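Local coordinates for uncharacterized SRPBCC domain-containing protein (Micromonospora chersina, PDB 6V04) that is of unknown function but belongs to the START/Bet v1-like proteins, is involved in dynemicin biosynthesis and may act as a cyclase or aromatase, at residues A[32-37]-A[42-47]; A[38-43]-A[92-97]; A[46-49]-A[53-56]. All coordinates share one frame; numbering follows the deposited sequence.

How the contacts relate
From the N terminus, the chain enters helix 34-40, turns out of it by Gly42 and forms strand 43-44, one outer strand of the first antiparallel sheet. Contact 1 closes this helix-to-strand turn by folding 42-47 back against 32-37. Contact 3 begins where contact 1 ends, sharing Ala46 and Pro47, and closes the next small loop, from 46-49 to strand 53-57. Contact 2 crosses contact 1, sharing Gly42 and His43, and spans far more chain: it joins the end of helix 34-40 to strand 90-98, with contact 3 inside its loop. Val56 of contact 3 packs on Phe41 of contact 2. Together they fasten the helix, strand 43-44 and the loop after it to the START/Bet v1-like sheet.

Contact 1. Residues A[32-37]-A[42-47]; sequences TDPRRV and GHLSAP
Pro34 and Val37 pack on Leu44 across this helix-to-strand turn, in which helix 34-40 of the START/Bet v1-like fold gives way at Gly42 and the chain doubles back as edge strand 43-44. Val37 and Leu44 meet at about a right angle: Leu44 CD1 lies 4.0 Å from Val37 CG1 and nearly as close to Val37 CB and CG2. Placing CG1 of Val37 anti to its backbone N (chi1 173°) lets this methyl touch both Leu44 CD1 and the carbonyl oxygen of Gly42. Pro34 stands at the first turn of the helix, its CB beside Leu44 CB at 4.4 Å and its CG against Pro47 CB at 4.0 Å; the two proline rings meet on the more exposed side, while buried Leu44 also packs on Val56 of the next strand. Asp33 caps the helix start by accepting from Arg35 N through OD1. At the other end Gly42 N donates to Val37 O at 3.3 Å, approaching from above the carbonyl plane. One water bridges the two segments: it donates to Pro34 O at 2.7 Å and to Gly42 O at 2.8 Å, and accepts from Leu44 N at 2.9 Å.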
loop_
_atom_site.group_PDB
_atom_site.type_symbol
_atom_site.label_atom_id
_atom_site.label_comp_id
_atom_site.label_asym_id
_atom_site.label_seq_id
_atom_site.Cartn_x
_atom_site.Cartn_y
_atom_site.Cartn_z
ATOM N N THR A 32 15.241 -0.029 14.161
ATOM C CA THR A 32 16.143 -0.928 13.431
ATOM C C THR A 32 16.060 -2.392 13.850
ATOM O O THR A 32 16.171 -3.266 12.987
ATOM C CB THR A 32 17.607 -0.476 13.571
ATOM O OG1 THR A 32 17.976 -0.378 14.959
ATOM C CG2 THR A 32 17.823 0.852 12.855
ATOM N N ASP A 33 15.929 -2.685 15.140
ATOM C CA ASP A 33 15.853 -4.076 15.591
ATOM C C ASP A 33 14.567 -4.690 15.052
ATOM O O ASP A 33 13.484 -4.201 15.384
ATOM C CB ASP A 33 15.886 -4.134 17.115
ATOM C CG ASP A 33 15.890 -5.561 17.662
ATOM O OD1 ASP A 33 15.466 -6.483 16.944
ATOM O OD2 ASP A 33 16.319 -5.749 18.824
ATOM N N PRO A 34 14.626 -5.728 14.212
ATOM C CA PRO A 34 13.377 -6.243 13.628
ATOM C C PRO A 34 12.352 -6.677 14.657
ATOM O O PRO A 34 11.153 -6.524 14.393
ATOM C CB PRO A 34 13.852 -7.419 12.768
ATOM C CG PRO A 34 15.253 -7.037 12.389
ATOM C CD PRO A 34 15.806 -6.388 13.626
ATOM N N ARG A 35 12.774 -7.193 15.817
ATOM C CA ARG A 35 11.807 -7.565 16.846
ATOM C C ARG A 35 11.047 -6.343 17.345
ATOM O O ARG A 35 9.844 -6.420 17.622
ATOM C CB ARG A 35 12.499 -8.271 18.018
ATOM C CG ARG A 35 11.500 -8.932 18.969
ATOM C CD ARG A 35 12.124 -9.352 20.295
ATOM N NE ARG A 35 12.589 -8.210 21.081
ATOM C CZ ARG A 35 11.795 -7.401 21.777
ATOM N NH1 ARG A 35 10.481 -7.590 21.787
ATOM N NH2 ARG A 35 12.317 -6.391 22.461
ATOM N N ARG A 36 11.737 -5.208 17.482
ATOM C CA ARG A 36 11.076 -3.982 17.905
ATOM C C ARG A 36 10.269 -3.367 16.768
ATOM O O ARG A 36 9.144 -2.905 16.982
ATOM C CB ARG A 36 12.112 -2.978 18.426
ATOM C CG ARG A 36 12.844 -3.454 19.681
ATOM C CD ARG A 36 13.629 -2.326 20.336
ATOM N NE ARG A 36 14.398 -2.778 21.495
ATOM C CZ ARG A 36 13.938 -2.811 22.744
ATOM N NH1 ARG A 36 12.700 -2.415 23.020
ATOM N NH2 ARG A 36 14.719 -3.247 23.725
ATOM N N VAL A 37 10.829 -3.345 15.554
ATOM C CA VAL A 37 10.112 -2.784 14.412
ATOM C C VAL A 37 8.771 -3.479 14.220
ATOM O O VAL A 37 7.779 -2.846 13.830
ATOM C CB VAL A 37 10.988 -2.871 13.141
ATOM C CG1 VAL A 37 10.219 -2.447 11.888
ATOM C CG2 VAL A 37 12.234 -2.009 13.301
ATOM N N GLY A 42 5.989 -3.049 11.119
ATOM C CA GLY A 42 5.719 -4.189 10.264
ATOM C C GLY A 42 6.829 -5.195 10.432
ATOM O O GLY A 42 7.775 -4.990 11.196
ATOM N N HIS A 43 6.707 -6.292 9.697
ATOM C CA HIS A 43 7.640 -7.402 9.800
ATOM C C HIS A 43 8.714 -7.287 8.722
ATOM O O HIS A 43 8.411 -7.394 7.530
ATOM C CB HIS A 43 6.908 -8.734 9.665
ATOM C CG HIS A 43 7.828 -9.909 9.619
ATOM N ND1 HIS A 43 8.334 -10.499 10.755
ATOM C CD2 HIS A 43 8.374 -10.571 8.572
ATOM C CE1 HIS A 43 9.141 -11.487 10.412
ATOM N NE2 HIS A 43 9.183 -11.553 9.094
ATOM N N LEU A 44 9.962 -7.099 9.147
ATOM C CA LEU A 44 11.103 -7.060 8.243
ATOM C C LEU A 44 11.611 -8.467 7.968
ATOM O O LEU A 44 11.822 -9.243 8.904
ATOM C CB LEU A 44 12.241 -6.236 8.847
ATOM C CG LEU A 44 12.065 -4.726 8.903
ATOM C CD1 LEU A 44 13.135 -4.074 9.766
ATOM C CD2 LEU A 44 12.118 -4.191 7.496
ATOM N N SER A 45 11.863 -8.779 6.691
ATOM C CA SER A 45 12.461 -10.074 6.367
ATOM C C SER A 45 13.911 -10.166 6.822
ATOM O O SER A 45 14.423 -11.273 7.041
ATOM C CB SER A 45 12.372 -10.337 4.861
ATOM O OG SER A 45 13.082 -9.359 4.119
ATOM N N ALA A 46 14.576 -9.025 6.966
ATOM C CA ALA A 46 15.963 -8.934 7.391
ATOM C C ALA A 46 16.184 -7.509 7.862
ATOM O O ALA A 46 15.489 -6.599 7.391
ATOM C CB ALA A 46 16.920 -9.274 6.243
ATOM N N PRO A 47 17.111 -7.274 8.787
ATOM C CA PRO A 47 17.400 -5.889 9.173
ATOM C C PRO A 47 17.907 -5.099 7.981
ATOM O O PRO A 47 18.514 -5.642 7.058
ATOM C CB PRO A 47 18.473 -6.027 10.256
ATOM C CG PRO A 47 19.090 -7.357 10.020
ATOM C CD PRO A 47 18.015 -8.229 9.449
HETATM O O HOH W 1 10.258 -6.127 11.842
#

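Contact 2. Residues A[38-43]-A[92-97]; sequences AQWFGH and VGWTLT
Trp94 brings CH2 of its six-membered ring up to both Phe41 and Trp40, two consecutive aromatics where helix 34-40 runs out. With Phe41 it makes a T-shaped (edge-to-face) pair: the ring centroids are 5.3 Å apart, the planes stand at 83°, and Trp94 CH2 sits over one face of the phenyl ring, toward its rim, 3.9 Å from Phe41 CE2. Trp94 CZ2 follows at 4.0 Å from Phe41 CZ. The same CH2 corner of Trp94 also meets CH2 of Trp40 at 4.1 Å, the two indoles arriving from opposite directions. With CG anti to the backbone N (chi1 -176°), the Phe41 ring carries on toward Trp94; its CB lies over a face of the Trp40 ring. A chi1 of 65° sets Trp40 CG between its backbone N and carbonyl carbon, and NE1 is hydrogen-bonded to Ala30 O, which helps to hold the ring's rotation. Further out, Phe129 meets Phe41 edge-to-face, and Trp94 has Phe79 and Trp126 as additional aromatic neighbours. Leu133 of helix 116-139 touches Trp40. This buried aromatic cluster lies between the antiparallel sheet and the helices packed on it, in the helix-grip layout of the START/Bet v1-like fold, whose interior in relatives often holds a ligand cavity.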
loop_
_atom_site.group_PDB
_atom_site.type_symbol
_atom_site.label_atom_id
_atom_site.label_comp_id
_atom_site.label_asym_id
_atom_site.label_seq_id
_atom_site.Cartn_x
_atom_site.Cartn_y
_atom_site.Cartn_z
ATOM N N ALA A 38 8.717 -4.784 14.493
ATOM C CA ALA A 38 7.476 -5.538 14.357
ATOM C C ALA A 38 6.445 -5.177 15.414
ATOM O O ALA A 38 5.289 -5.597 15.294
ATOM C CB ALA A 38 7.791 -7.030 14.405
ATOM N N GLN A 39 6.821 -4.424 16.447
ATOM C CA GLN A 39 5.853 -4.045 17.468
ATOM C C GLN A 39 5.056 -2.804 17.100
ATOM O O GLN A 39 4.020 -2.553 17.720
ATOM C CB GLN A 39 6.550 -3.817 18.811
ATOM C CG GLN A 39 7.397 -4.990 19.277
ATOM C CD GLN A 39 6.615 -6.267 19.364
ATOM O OE1 GLN A 39 7.002 -7.291 18.795
ATOM N NE2 GLN A 39 5.504 -6.222 20.082
ATOM N N TRP A 40 5.517 -2.001 16.120
ATOM C CA TRP A 40 4.804 -0.785 15.745
ATOM C C TRP A 40 4.671 -0.568 14.246
ATOM O O TRP A 40 3.721 0.105 13.831
ATOM C CB TRP A 40 5.494 0.451 16.373
ATOM C CG TRP A 40 6.884 0.684 15.853
ATOM C CD1 TRP A 40 8.033 0.098 16.304
ATOM C CD2 TRP A 40 7.266 1.538 14.769
ATOM N NE1 TRP A 40 9.106 0.542 15.569
ATOM C CE2 TRP A 40 8.661 1.418 14.615
ATOM C CE3 TRP A 40 6.567 2.390 13.912
ATOM C CZ2 TRP A 40 9.371 2.138 13.642
ATOM C CZ3 TRP A 40 7.283 3.103 12.940
ATOM C CH2 TRP A 40 8.657 2.947 12.808
ATOM N N PHE A 41 5.573 -1.102 13.417
ATOM C CA PHE A 41 5.613 -0.799 11.990
ATOM C C PHE A 41 5.186 -1.998 11.152
ATOM O O PHE A 41 4.136 -1.958 10.505
ATOM C CB PHE A 41 7.025 -0.334 11.614
ATOM C CG PHE A 41 7.173 0.099 10.173
ATOM C CD1 PHE A 41 6.408 1.126 9.667
ATOM C CD2 PHE A 41 8.124 -0.495 9.351
ATOM C CE1 PHE A 41 6.563 1.541 8.339
ATOM C CE2 PHE A 41 8.284 -0.085 8.032
ATOM C CZ PHE A 41 7.493 0.917 7.529
ATOM N N GLY A 42 5.989 -3.049 11.119
ATOM C CA GLY A 42 5.719 -4.189 10.264
ATOM C C GLY A 42 6.829 -5.195 10.432
ATOM O O GLY A 42 7.775 -4.990 11.196
ATOM N N HIS A 43 6.707 -6.292 9.697
ATOM C CA HIS A 43 7.640 -7.402 9.800
ATOM C C HIS A 43 8.714 -7.287 8.722
ATOM O O HIS A 43 8.411 -7.394 7.530
ATOM C CB HIS A 43 6.908 -8.734 9.665
ATOM C CG HIS A 43 7.828 -9.909 9.619
ATOM N ND1 HIS A 43 8.334 -10.499 10.755
ATOM C CD2 HIS A 43 8.374 -10.571 8.572
ATOM C CE1 HIS A 43 9.141 -11.487 10.412
ATOM N NE2 HIS A 43 9.183 -11.553 9.094
ATOM N N VAL A 92 13.122 7.237 0.629
ATOM C CA VAL A 92 12.657 7.384 2.002
ATOM C C VAL A 92 13.855 7.639 2.906
ATOM O O VAL A 92 14.909 7.012 2.753
ATOM C CB VAL A 92 11.852 6.149 2.469
ATOM C CG1 VAL A 92 11.301 6.352 3.872
ATOM C CG2 VAL A 92 10.698 5.868 1.492
ATOM N N GLY A 93 13.695 8.572 3.838
ATOM C CA GLY A 93 14.715 8.798 4.846
ATOM C C GLY A 93 14.115 8.863 6.233
ATOM O O GLY A 93 13.067 9.484 6.423
ATOM N N TRP A 94 14.736 8.181 7.201
ATOM C CA TRP A 94 14.375 8.278 8.610
ATOM C C TRP A 94 15.586 8.848 9.328
ATOM O O TRP A 94 16.633 8.198 9.381
ATOM C CB TRP A 94 14.009 6.915 9.199
ATOM C CG TRP A 94 12.772 6.266 8.685
ATOM C CD1 TRP A 94 11.872 6.767 7.788
ATOM C CD2 TRP A 94 12.293 4.968 9.058
ATOM N NE1 TRP A 94 10.855 5.849 7.586
ATOM C CE2 TRP A 94 11.102 4.742 8.350
ATOM C CE3 TRP A 94 12.767 3.973 9.926
ATOM C CZ2 TRP A 94 10.374 3.562 8.476
ATOM C CZ3 TRP A 94 12.039 2.803 10.050
ATOM C CH2 TRP A 94 10.857 2.611 9.330
ATOM N N THR A 95 15.459 10.062 9.860
ATOM C CA THR A 95 16.591 10.785 10.427
ATOM C C THR A 95 16.289 11.153 11.871
ATOM O O THR A 95 15.222 11.702 12.164
ATOM C CB THR A 95 16.900 12.037 9.605
ATOM O OG1 THR A 95 17.042 11.664 8.227
ATOM C CG2 THR A 95 18.178 12.730 10.101
ATOM N N LEU A 96 17.225 10.841 12.765
ATOM C CA LEU A 96 17.084 11.124 14.186
ATOM C C LEU A 96 17.919 12.331 14.565
ATOM O O LEU A 96 19.102 12.409 14.216
ATOM C CB LEU A 96 17.537 9.946 15.039
ATOM C CG LEU A 96 16.715 8.674 14.897
ATOM C CD1 LEU A 96 17.182 7.669 15.922
ATOM C CD2 LEU A 96 15.225 8.963 15.036
ATOM N N THR A 97 17.317 13.240 15.320
ATOM C CA THR A 97 18.037 14.350 15.921
ATOM C C THR A 97 17.747 14.361 17.412
ATOM O O THR A 97 16.582 14.341 17.826
ATOM C CB THR A 97 17.649 15.681 15.273
ATOM O OG1 THR A 97 16.252 15.926 15.442
ATOM C CG2 THR A 97 17.955 15.643 13.787
#

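Contact 3. Residues A[46-49]-A[53-56]; sequences APMT and STRV
Thr54 turns its side chain from strand 53-57 toward the loop at Ala46, and the path from its CB outward passes the main touching atoms. CB itself lies 3.7 Å from Ala46 O. From there the hydroxyl branch, with OG1 anti to the backbone N (chi1 -172°), runs on to that same oxygen and donates a hydrogen bond to it, OG1 to Ala46 O being 2.8 Å. The donor is tilted 27° from the carbonyl plane, and the C=O...OG1 angle is 121°. OG1 also comes within 3.2 Å of Ala46 N and lies 3.8 Å from Ala46 CB, so it is set against the alanine backbone and methyl alike. Ser45 OG is a further hydrogen-bond partner of this hydroxyl. Strand 53-57 is the next strand in from edge strand 43-44 in the antiparallel sheet of the START/Bet v1-like fold, and the backbone pair of Ser45 with Arg55 continues their ladder up to the point where the chain departs into the loop. The methyl branch, Thr54 CG2, stays 4.1 Å from Ala46 O and reaches Met48 CG at 4.3 Å. A valine in place of Thr54 would probably leave Ala46 O without its hydroxyl donor and Ser45 OG without this partner, and the loop less firmly tied to the strand. Beyond CG2, the side chain of Met48 continues over the sheet, where it packs on Val68 of strand 63-72 and on Leu77 and Phe79 of strand 76-83.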
loop_
_atom_site.group_PDB
_atom_site.type_symbol
_atom_site.label_atom_id
_atom_site.label_comp_id
_atom_site.label_asym_id
_atom_site.label_seq_id
_atom_site.Cartn_x
_atom_site.Cartn_y
_atom_site.Cartn_z
ATOM N N ALA A 46 14.576 -9.025 6.966
ATOM C CA ALA A 46 15.963 -8.934 7.391
ATOM C C ALA A 46 16.184 -7.509 7.862
ATOM O O ALA A 46 15.489 -6.599 7.391
ATOM C CB ALA A 46 16.920 -9.274 6.243
ATOM N N PRO A 47 17.111 -7.274 8.787
ATOM C CA PRO A 47 17.400 -5.889 9.173
ATOM C C PRO A 47 17.907 -5.099 7.981
ATOM O O PRO A 47 18.514 -5.642 7.058
ATOM C CB PRO A 47 18.473 -6.027 10.256
ATOM C CG PRO A 47 19.090 -7.357 10.020
ATOM C CD PRO A 47 18.015 -8.229 9.449
ATOM N N MET A 48 17.634 -3.804 8.001
ATOM C CA MET A 48 18.181 -2.919 6.981
ATOM C C MET A 48 19.702 -2.877 7.082
ATOM O O MET A 48 20.261 -2.653 8.158
ATOM C CB MET A 48 17.587 -1.529 7.145
ATOM C CG MET A 48 16.112 -1.459 6.837
ATOM S SD MET A 48 15.556 0.244 6.792
ATOM C CE MET A 48 13.867 0.061 6.248
ATOM N N THR A 49 20.368 -3.106 5.949
ATOM C CA THR A 49 21.819 -3.178 5.861
ATOM C C THR A 49 22.268 -2.408 4.628
ATOM O O THR A 49 21.648 -2.515 3.568
ATOM C CB THR A 49 22.296 -4.636 5.773
ATOM O OG1 THR A 49 21.927 -5.329 6.972
ATOM C CG2 THR A 49 23.802 -4.709 5.573
ATOM N N SER A 53 19.051 -5.590 0.008
ATOM C CA SER A 53 17.612 -5.545 -0.148
ATOM C C SER A 53 16.932 -6.215 1.036
ATOM O O SER A 53 17.491 -7.106 1.682
ATOM C CB SER A 53 17.187 -6.221 -1.453
ATOM O OG SER A 53 17.565 -7.585 -1.469
ATOM N N THR A 54 15.719 -5.757 1.331
ATOM C CA THR A 54 14.874 -6.406 2.319
ATOM C C THR A 54 13.417 -6.146 1.947
ATOM O O THR A 54 13.111 -5.624 0.870
ATOM C CB THR A 54 15.243 -5.944 3.738
ATOM O OG1 THR A 54 14.537 -6.733 4.710
ATOM C CG2 THR A 54 14.937 -4.478 3.957
ATOM N N ARG A 55 12.513 -6.477 2.866
ATOM C CA ARG A 55 11.081 -6.434 2.605
ATOM C C ARG A 55 10.360 -6.233 3.927
ATOM O O ARG A 55 10.709 -6.875 4.920
ATOM C CB ARG A 55 10.638 -7.740 1.934
ATOM C CG ARG A 55 9.212 -7.807 1.430
ATOM C CD ARG A 55 9.005 -9.183 0.806
ATOM N NE ARG A 55 7.677 -9.412 0.248
ATOM C CZ ARG A 55 6.606 -9.737 0.962
ATOM N NH1 ARG A 55 6.687 -9.847 2.282
ATOM N NH2 ARG A 55 5.446 -9.950 0.353
ATOM N N VAL A 56 9.352 -5.365 3.943
ATOM C CA VAL A 56 8.509 -5.186 5.120
ATOM C C VAL A 56 7.094 -5.599 4.757
ATOM O O VAL A 56 6.584 -5.247 3.689
ATOM C CB VAL A 56 8.553 -3.752 5.677
ATOM C CG1 VAL A 56 7.960 -2.748 4.697
ATOM C CG2 VAL A 56 7.823 -3.705 7.010
#